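Local structure of invasion protein InvA (Salmonella enterica, 2X49) at residues A[78-86]-A[283-291]; A[4-12]-A[41-49]. The protein takes part in invasion of the intestinal epithelium as an inner-membrane component of the type III secretion export apparatus, represented here by its C-terminal domain. All coordinates share one frame; numbering follows the deposited sequence.

Two contacts of very different span illustrate how local and distant closures combine in one chain. Starting at the N terminus, interaction 2 comes first: 4-12 meets 41-49 after a short, mostly helical excursion through helices 16-24 and 27-39, and sets the outer pair of a mixed sheet. The chain then reaches 78-86, where interaction 1 opens; it closes only at 283-291, after 196 intervening residues, joining the antiparallel sheet to the loop before strand 291-294 of the parallel sheet. The loops follow in series, neither nesting nor crossing. The nearest atoms of the two contacts are about 14 Å apart, yet helix 125-139 meets both, through E128 and H131 at interaction 1, L133 and L137 at interaction 2.

Interaction 1: A[78-86]-A[283-291]; sequences MRVVNYSDE and LLIAHKDLV
R79 and D289 meet at the heart of a salt-bridge network that joins the antiparallel sheet of strand 78-80 to the 3-10 turn 287-289, just before a strand of the parallel sheet. Both terminal nitrogens of R79 close end-on upon a single oxygen: NH1 lies 2.7 Å and NH2 2.6 Å from OD2 of D289, in bent bonds. That oxygen sits nearly in the guanidinium plane, but the carboxylate plane is turned 35° from it, and both nitrogens approach from the same carboxylate face. K288 NZ adds a weaker bond to D289 OD2, at 3.3 Å. NZ and R79 NH1, two donors 3.2 Å apart that do not bond each other, converge on that oxygen.

I285 and L284 carry the less polar part. I285 CD1 lies against N82 CA (3.9 Å), while L284 CD1 reaches the edge of the Y83 ring, 3.9 Å from CD2, and lies 3.7 Å from the polar D85 OD1.

Outside the two segments, E128 pairs with both R79 and K288, H131 bonds K288 NZ, and R123, close to R79, holds D289 by OD1; the carboxylates probably balance the gathered cations. F105 stacks on Y83. R79 spans the distance on an extended chain, its CG anti to the backbone N (chi1 -175°). Beside it, a water donates to L284 O at 2.8 Å and accepts weakly from A286 N and R79 NH2.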
# COMPACT_ATOMS: atom_id res chain seq x y z
N MET A 78 -13.69 2.97 17.87
CA MET A 78 -13.23 3.90 16.83
C MET A 78 -11.72 3.99 16.87
O MET A 78 -11.11 4.15 17.91
CB MET A 78 -13.81 5.30 17.06
CG MET A 78 -15.28 5.37 16.97
SD MET A 78 -15.91 5.07 15.33
CE MET A 78 -15.43 6.62 14.53
N ARG A 79 -11.10 4.00 15.70
CA ARG A 79 -9.65 4.17 15.65
C ARG A 79 -9.23 5.62 15.54
O ARG A 79 -9.76 6.36 14.70
CB ARG A 79 -9.07 3.38 14.49
CG ARG A 79 -7.56 3.46 14.54
CD ARG A 79 -6.80 2.77 13.41
NE ARG A 79 -5.47 3.41 13.31
CZ ARG A 79 -4.81 3.65 12.18
NH1 ARG A 79 -5.32 3.29 11.01
NH2 ARG A 79 -3.63 4.28 12.23
N VAL A 80 -8.25 5.99 16.37
CA VAL A 80 -7.59 7.32 16.35
C VAL A 80 -6.40 7.23 15.42
O VAL A 80 -5.33 6.76 15.76
CB VAL A 80 -7.15 7.85 17.74
CG1 VAL A 80 -6.77 9.36 17.66
CG2 VAL A 80 -8.27 7.69 18.75
N VAL A 81 -6.60 7.75 14.23
CA VAL A 81 -5.56 7.63 13.14
C VAL A 81 -4.28 8.38 13.45
O VAL A 81 -3.18 7.86 13.30
CB VAL A 81 -6.13 8.01 11.75
CG1 VAL A 81 -5.06 7.94 10.61
CG2 VAL A 81 -7.37 7.11 11.37
N ASN A 82 -4.43 9.61 13.91
CA ASN A 82 -3.30 10.49 14.26
C ASN A 82 -3.13 10.64 15.77
O ASN A 82 -2.92 11.71 16.32
CB ASN A 82 -3.39 11.86 13.56
CG ASN A 82 -4.61 12.66 13.98
OD1 ASN A 82 -5.54 12.10 14.54
ND2 ASN A 82 -4.61 13.96 13.70
N TYR A 83 -3.17 9.49 16.42
CA TYR A 83 -2.95 9.43 17.89
C TYR A 83 -1.67 10.11 18.36
O TYR A 83 -0.64 10.13 17.69
CB TYR A 83 -2.90 7.96 18.33
CG TYR A 83 -2.84 7.79 19.83
CD1 TYR A 83 -3.99 7.82 20.60
CD2 TYR A 83 -1.63 7.59 20.47
CE1 TYR A 83 -3.94 7.67 21.99
CE2 TYR A 83 -1.56 7.42 21.88
CZ TYR A 83 -2.72 7.47 22.62
OH TYR A 83 -2.61 7.30 24.00
N SER A 84 -1.78 10.72 19.53
CA SER A 84 -0.64 11.11 20.35
C SER A 84 -0.90 10.87 21.83
O SER A 84 -2.04 10.71 22.29
CB SER A 84 -0.24 12.54 20.14
OG SER A 84 -1.03 13.43 20.89
N ASP A 85 0.21 10.83 22.53
CA ASP A 85 0.29 10.45 23.97
C ASP A 85 -0.47 11.46 24.79
O ASP A 85 -0.84 11.24 25.95
CB ASP A 85 1.73 10.38 24.47
CG ASP A 85 2.37 9.04 24.19
OD1 ASP A 85 1.64 8.03 24.13
OD2 ASP A 85 3.61 9.00 24.08
N GLU A 86 -0.69 12.60 24.16
CA GLU A 86 -1.46 13.66 24.78
C GLU A 86 -2.83 13.15 25.21
O GLU A 86 -3.45 13.63 26.17
CB GLU A 86 -1.53 14.92 23.88
CG GLU A 86 -2.88 15.61 23.78
CD GLU A 86 -2.89 16.85 22.86
OE1 GLU A 86 -3.74 16.85 21.93
OE2 GLU A 86 -2.07 17.82 23.05
N LEU A 283 7.24 5.71 17.00
CA LEU A 283 6.09 6.30 16.23
C LEU A 283 4.75 5.80 16.74
O LEU A 283 4.59 4.61 17.08
CB LEU A 283 6.16 6.01 14.73
CG LEU A 283 7.43 6.48 14.07
CD1 LEU A 283 7.38 6.17 12.60
CD2 LEU A 283 7.56 7.98 14.38
N LEU A 284 3.78 6.72 16.76
CA LEU A 284 2.42 6.42 17.25
C LEU A 284 1.36 6.40 16.17
O LEU A 284 0.16 6.16 16.46
CB LEU A 284 1.98 7.42 18.31
CG LEU A 284 2.82 7.48 19.57
CD1 LEU A 284 2.17 8.48 20.53
CD2 LEU A 284 2.91 6.11 20.24
N ILE A 285 1.80 6.68 14.95
CA ILE A 285 0.98 6.51 13.75
C ILE A 285 1.44 5.23 13.02
O ILE A 285 2.61 5.03 12.75
CB ILE A 285 1.05 7.75 12.86
CG1 ILE A 285 0.48 8.95 13.65
CG2 ILE A 285 0.29 7.55 11.59
CD1 ILE A 285 0.33 10.18 12.78
N ALA A 286 0.48 4.34 12.75
CA ALA A 286 0.79 3.05 12.07
C ALA A 286 1.44 3.26 10.72
O ALA A 286 1.15 4.21 10.02
CB ALA A 286 -0.47 2.23 11.88
N HIS A 287 2.30 2.34 10.36
CA HIS A 287 3.08 2.46 9.11
C HIS A 287 2.25 2.56 7.86
O HIS A 287 2.65 3.27 6.94
CB HIS A 287 4.11 1.34 8.97
CG HIS A 287 5.07 1.30 10.11
ND1 HIS A 287 5.92 0.24 10.36
CD2 HIS A 287 5.28 2.19 11.12
CE1 HIS A 287 6.61 0.49 11.46
NE2 HIS A 287 6.24 1.66 11.94
N LYS A 288 1.10 1.86 7.82
CA LYS A 288 0.26 1.89 6.60
C LYS A 288 -0.32 3.25 6.36
O LYS A 288 -0.78 3.54 5.27
CB LYS A 288 -0.89 0.88 6.60
CG LYS A 288 -1.84 1.03 7.70
CD LYS A 288 -3.01 0.01 7.60
CE LYS A 288 -4.02 0.22 8.70
NZ LYS A 288 -4.80 1.44 8.39
N ASP A 289 -0.26 4.09 7.39
CA ASP A 289 -0.88 5.45 7.37
C ASP A 289 0.14 6.55 7.17
O ASP A 289 -0.16 7.78 7.24
CB ASP A 289 -1.72 5.68 8.64
CG ASP A 289 -2.96 4.75 8.70
OD1 ASP A 289 -3.82 4.79 7.78
OD2 ASP A 289 -3.09 3.98 9.69
N LEU A 290 1.36 6.12 6.96
CA LEU A 290 2.54 6.98 6.70
C LEU A 290 3.10 6.76 5.33
O LEU A 290 2.85 5.76 4.71
CB LEU A 290 3.65 6.67 7.70
CG LEU A 290 3.40 7.06 9.16
CD1 LEU A 290 4.49 6.57 10.14
CD2 LEU A 290 3.15 8.57 9.36
N VAL A 291 3.93 7.71 4.91
CA VAL A 291 4.88 7.43 3.82
C VAL A 291 6.24 7.90 4.22
O VAL A 291 6.42 8.85 5.00
CB VAL A 291 4.46 8.07 2.48
CG1 VAL A 291 3.12 7.42 1.96
CG2 VAL A 291 4.35 9.59 2.61
O HOH W 1 -1.63 4.48 15.06

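Interaction 2: A[4-12]-A[41-49]; sequences MTETVPLIL and VRLPEVLLR
Strands 10-12 and 46-49 run parallel at 30°, their axes approaching to 4.6 Å, with L10, I11 and L12 beside V46, L47 and L48. This is the strand pair of a beta-alpha-beta crossover, with helices 16-24 and 27-39 in the connection. The backbone ladder starts at L10 N to E45 O (2.8 Å) and continues through L47 N to L10 O, L12 N to L47 O and R49 N to L12 O.

On one face L10, L12, V46 and L48 lie side by side: L12 CD1 touches both V46 CG1 and L48 CD2, and L10 CD1 packs on V46 CG2 (4.0 Å) and the CD of P44. Helices 27-39 and 125-139 cover this face. I11 and L47 point to the other face, where L47 CD1 reaches back to P9 CB (3.9 Å).

Ahead of the strands, P44 packs against the turn between helix 3-6 and strand 10-12. Its CB touches the carbonyl oxygens of V8 and T5, each at 3.4 Å, and a water links T5 O to E45 N. At the far end R49 bends at chi3 (-46°), which brings its guanidinium back over I11, whose CD1 lies against one face of the flat group, 3.7 Å from NH2.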
# COMPACT_ATOMS: atom_id res chain seq x y z
N MET A 4 -6.79 -16.63 -13.05
CA MET A 4 -5.96 -15.93 -12.04
C MET A 4 -6.76 -15.54 -10.83
O MET A 4 -6.27 -15.47 -9.70
CB MET A 4 -5.34 -14.65 -12.60
CG MET A 4 -4.15 -14.85 -13.51
SD MET A 4 -2.69 -15.52 -12.70
CE MET A 4 -2.90 -15.01 -11.00
N THR A 5 -8.02 -15.25 -11.11
CA THR A 5 -8.98 -14.84 -10.07
C THR A 5 -9.88 -16.01 -9.71
O THR A 5 -10.13 -16.30 -8.54
CB THR A 5 -9.85 -13.61 -10.48
OG1 THR A 5 -10.34 -13.75 -11.81
CG2 THR A 5 -9.05 -12.29 -10.38
N GLU A 6 -10.29 -16.70 -10.76
CA GLU A 6 -11.45 -17.61 -10.72
C GLU A 6 -11.20 -18.90 -9.97
O GLU A 6 -12.12 -19.58 -9.55
CB GLU A 6 -12.01 -17.89 -12.13
CG GLU A 6 -12.84 -16.72 -12.67
CD GLU A 6 -13.44 -16.93 -14.06
OE1 GLU A 6 -13.34 -18.04 -14.65
OE2 GLU A 6 -14.01 -15.96 -14.60
N THR A 7 -9.94 -19.24 -9.80
CA THR A 7 -9.59 -20.57 -9.26
C THR A 7 -9.01 -20.50 -7.86
O THR A 7 -8.70 -21.52 -7.25
CB THR A 7 -8.63 -21.36 -10.19
OG1 THR A 7 -7.38 -20.68 -10.31
CG2 THR A 7 -9.24 -21.54 -11.57
N VAL A 8 -8.89 -19.27 -7.38
CA VAL A 8 -8.14 -19.01 -6.15
C VAL A 8 -8.84 -18.05 -5.19
O VAL A 8 -8.36 -16.94 -4.96
CB VAL A 8 -6.75 -18.39 -6.45
CG1 VAL A 8 -6.87 -17.05 -7.23
CG2 VAL A 8 -5.98 -18.19 -5.13
N PRO A 9 -9.91 -18.49 -4.55
CA PRO A 9 -10.59 -17.55 -3.62
C PRO A 9 -9.82 -17.14 -2.40
O PRO A 9 -8.98 -17.84 -1.88
CB PRO A 9 -11.83 -18.33 -3.17
CG PRO A 9 -11.44 -19.79 -3.40
CD PRO A 9 -10.56 -19.81 -4.59
N LEU A 10 -10.11 -15.94 -1.99
CA LEU A 10 -9.59 -15.40 -0.74
C LEU A 10 -10.48 -15.89 0.37
O LEU A 10 -11.67 -16.06 0.17
CB LEU A 10 -9.64 -13.86 -0.78
CG LEU A 10 -8.78 -13.18 -1.83
CD1 LEU A 10 -9.21 -11.73 -1.93
CD2 LEU A 10 -7.33 -13.33 -1.53
N ILE A 11 -9.91 -16.13 1.54
CA ILE A 11 -10.70 -16.59 2.69
C ILE A 11 -10.42 -15.65 3.85
O ILE A 11 -9.28 -15.31 4.11
CB ILE A 11 -10.38 -18.04 3.13
CG1 ILE A 11 -10.70 -19.01 2.01
CG2 ILE A 11 -11.18 -18.42 4.43
CD1 ILE A 11 -10.16 -20.42 2.21
N LEU A 12 -11.49 -15.17 4.47
CA LEU A 12 -11.38 -14.42 5.74
C LEU A 12 -11.92 -15.29 6.86
O LEU A 12 -13.06 -15.69 6.83
CB LEU A 12 -12.17 -13.13 5.69
CG LEU A 12 -11.84 -12.15 4.59
CD1 LEU A 12 -12.76 -10.92 4.54
CD2 LEU A 12 -10.43 -11.70 4.75
N VAL A 41 -8.36 -3.02 -10.41
CA VAL A 41 -8.33 -4.48 -10.70
C VAL A 41 -9.28 -5.24 -9.79
O VAL A 41 -9.70 -4.79 -8.73
CB VAL A 41 -6.91 -5.06 -10.67
CG1 VAL A 41 -5.98 -4.30 -11.69
CG2 VAL A 41 -6.36 -4.98 -9.28
N ARG A 42 -9.60 -6.42 -10.25
CA ARG A 42 -10.62 -7.25 -9.60
C ARG A 42 -9.98 -8.26 -8.68
O ARG A 42 -8.97 -8.87 -9.02
CB ARG A 42 -11.42 -8.00 -10.63
CG ARG A 42 -12.01 -7.20 -11.73
CD ARG A 42 -13.34 -6.71 -11.30
NE ARG A 42 -14.12 -6.13 -12.41
CZ ARG A 42 -15.28 -5.53 -12.21
NH1 ARG A 42 -15.76 -5.50 -11.00
NH2 ARG A 42 -15.95 -4.98 -13.19
N LEU A 43 -10.55 -8.36 -7.49
CA LEU A 43 -10.16 -9.48 -6.60
C LEU A 43 -10.86 -10.77 -6.93
O LEU A 43 -11.90 -10.78 -7.55
CB LEU A 43 -10.44 -9.11 -5.13
CG LEU A 43 -9.75 -7.89 -4.52
CD1 LEU A 43 -10.34 -7.50 -3.13
CD2 LEU A 43 -8.30 -8.19 -4.36
N PRO A 44 -10.29 -11.90 -6.47
CA PRO A 44 -11.04 -13.15 -6.50
C PRO A 44 -12.23 -13.08 -5.57
O PRO A 44 -12.40 -12.13 -4.81
CB PRO A 44 -10.06 -14.16 -5.88
CG PRO A 44 -8.71 -13.52 -6.01
CD PRO A 44 -8.97 -12.08 -5.84
N GLU A 45 -13.03 -14.11 -5.67
CA GLU A 45 -14.14 -14.30 -4.70
C GLU A 45 -13.59 -14.37 -3.30
O GLU A 45 -12.44 -14.72 -3.04
CB GLU A 45 -14.85 -15.61 -5.01
CG GLU A 45 -15.54 -15.69 -6.34
CD GLU A 45 -17.00 -15.34 -6.27
OE1 GLU A 45 -17.49 -14.98 -5.18
OE2 GLU A 45 -17.67 -15.50 -7.30
N VAL A 46 -14.40 -13.84 -2.39
CA VAL A 46 -14.07 -13.76 -0.98
C VAL A 46 -15.05 -14.60 -0.19
O VAL A 46 -16.24 -14.41 -0.26
CB VAL A 46 -14.12 -12.33 -0.51
CG1 VAL A 46 -13.91 -12.26 1.01
CG2 VAL A 46 -13.09 -11.41 -1.25
N LEU A 47 -14.51 -15.60 0.46
CA LEU A 47 -15.28 -16.55 1.30
C LEU A 47 -15.05 -16.21 2.77
O LEU A 47 -13.94 -15.91 3.21
CB LEU A 47 -14.92 -18.03 1.04
CG LEU A 47 -14.80 -18.44 -0.42
CD1 LEU A 47 -14.30 -19.87 -0.59
CD2 LEU A 47 -16.13 -18.29 -1.13
N LEU A 48 -16.12 -16.21 3.52
CA LEU A 48 -16.03 -16.12 5.01
C LEU A 48 -16.13 -17.50 5.62
O LEU A 48 -16.96 -18.35 5.23
CB LEU A 48 -17.14 -15.23 5.64
CG LEU A 48 -17.30 -13.81 5.13
CD1 LEU A 48 -18.32 -13.02 6.00
CD2 LEU A 48 -16.04 -13.02 4.96
N ARG A 49 -15.29 -17.71 6.62
CA ARG A 49 -15.24 -18.97 7.38
C ARG A 49 -15.10 -18.65 8.86
O ARG A 49 -14.42 -17.72 9.21
CB ARG A 49 -14.09 -19.84 6.89
CG ARG A 49 -13.88 -21.14 7.61
CD ARG A 49 -12.92 -22.07 6.82
NE ARG A 49 -13.23 -22.15 5.39
CZ ARG A 49 -12.48 -22.78 4.48
NH1 ARG A 49 -11.36 -23.38 4.85
NH2 ARG A 49 -12.84 -22.80 3.20
O HOH W 2 -12.44 -16.54 -7.33